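PDB 2FS2: phenylacetic acid degradation protein paaI, which hydrolyses ring-hydroxylated phenylacetyl-CoA thioesters in the phenylacetate degradation pathway, working as a homotetramer of hot dog-fold subunits. Local coordinates for the interface of chains A and B. Coordinates in Å, arbitrary orientation; residue numbers count along the deposited sequence, not the author numbering. Chains: chain A/B, Phenylacetic acid degradation protein paaI.

The interface of chains A and B. Residues chain A 48-49; chain B 75, 77, 133, 138.
The imidazole of A:His49 enters chain B between two residues of the C-terminal segment, B:Thr138 and B:Ile133, and illustrates how a flat ring can be held between two side chains of a partner largely by van der Waals contact. It stands on the loop leading to helix 54-70, and A:His49 and B:Thr138 bury about 60 Å² each. The hydroxyl OG1 of B:Thr138 lies 3.3 Å above one face of the ring, offset toward the rim, and approaches CE1 of A:His49 to 3.4 Å. This is contact over a face; within this patch no polar pair between the chains comes close enough for a hydrogen bond. B:Ile133 meets A:His49 tip to tip: its terminal methyl CD1 sits on the other side of the ring plane, displaced outward past the ND1-CE1 bond, 3.7 Å from CE1 of A:His49. B:Ile133 sends CG1 between its backbone N and carbonyl carbon (chi1 49°), carrying CD1 toward the ring. Flanking the plane from opposite sides, OG1 and CD1 could restrict the ring's tilt. B:Val77, on strand 76-78, and B:Ala75 lie at the margin. The tetramer is the protein's natural form, so this patch plausibly helps join its subunits; the interface is two-fold symmetric, and the same contact recurs with the chains exchanged. On the OG1 side of the ring, the methyl CG2 of B:Thr138 rests 3.6 Å from the carbonyl O of A:Gly48.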
loop_
_atom_site.group_PDB
_atom_site.type_symbol
_atom_site.label_atom_id
_atom_site.label_comp_id
_atom_site.label_asym_id
_atom_site.label_seq_id
_atom_site.Cartn_x
_atom_site.Cartn_y
_atom_site.Cartn_z
ATOM N N GLY A 48 -3.414 24.499 3.030
ATOM C CA GLY A 48 -2.604 25.693 3.269
ATOM C C GLY A 48 -1.605 25.983 2.165
ATOM O O GLY A 48 -1.100 27.118 2.038
ATOM N N HIS A 49 -1.307 24.961 1.360
ATOM C CA HIS A 49 -0.443 25.137 0.191
ATOM C C HIS A 49 -1.262 25.424 -1.086
ATOM O O HIS A 49 -0.734 25.360 -2.204
ATOM C CB HIS A 49 0.452 23.898 0.016
ATOM C CG HIS A 49 1.247 23.559 1.242
ATOM N ND1 HIS A 49 2.452 24.164 1.537
ATOM C CD2 HIS A 49 0.990 22.711 2.270
ATOM C CE1 HIS A 49 2.914 23.685 2.686
ATOM N NE2 HIS A 49 2.044 22.803 3.153
ATOM N N ALA B 75 8.393 22.344 5.938
ATOM C CA ALA B 75 7.179 22.110 5.208
ATOM C C ALA B 75 7.293 20.699 4.465
ATOM O O ALA B 75 8.325 20.417 3.810
ATOM C CB ALA B 75 6.967 23.259 4.175
ATOM N N VAL B 77 4.697 17.359 2.622
ATOM C CA VAL B 77 3.403 16.913 2.096
ATOM C C VAL B 77 3.438 15.356 1.890
ATOM O O VAL B 77 4.513 14.744 1.876
ATOM C CB VAL B 77 3.079 17.565 0.711
ATOM C CG1 VAL B 77 3.090 19.095 0.817
ATOM C CG2 VAL B 77 3.977 17.045 -0.440
ATOM N N ILE B 133 9.200 19.969 0.841
ATOM C CA ILE B 133 8.909 20.679 -0.396
ATOM C C ILE B 133 9.684 22.027 -0.373
ATOM O O ILE B 133 9.574 22.834 -1.282
ATOM C CB ILE B 133 7.384 20.923 -0.533
ATOM C CG1 ILE B 133 6.803 21.527 0.741
ATOM C CG2 ILE B 133 6.620 19.641 -0.907
ATOM C CD1 ILE B 133 5.612 22.511 0.473
ATOM N N THR B 138 3.296 26.540 6.791
ATOM C CA THR B 138 2.333 27.637 6.443
ATOM C C THR B 138 1.527 28.179 7.629
ATOM O O THR B 138 1.553 29.386 7.888
ATOM C CB THR B 138 1.395 27.328 5.195
ATOM O OG1 THR B 138 1.581 25.976 4.760
ATOM C CG2 THR B 138 1.780 28.169 3.925
#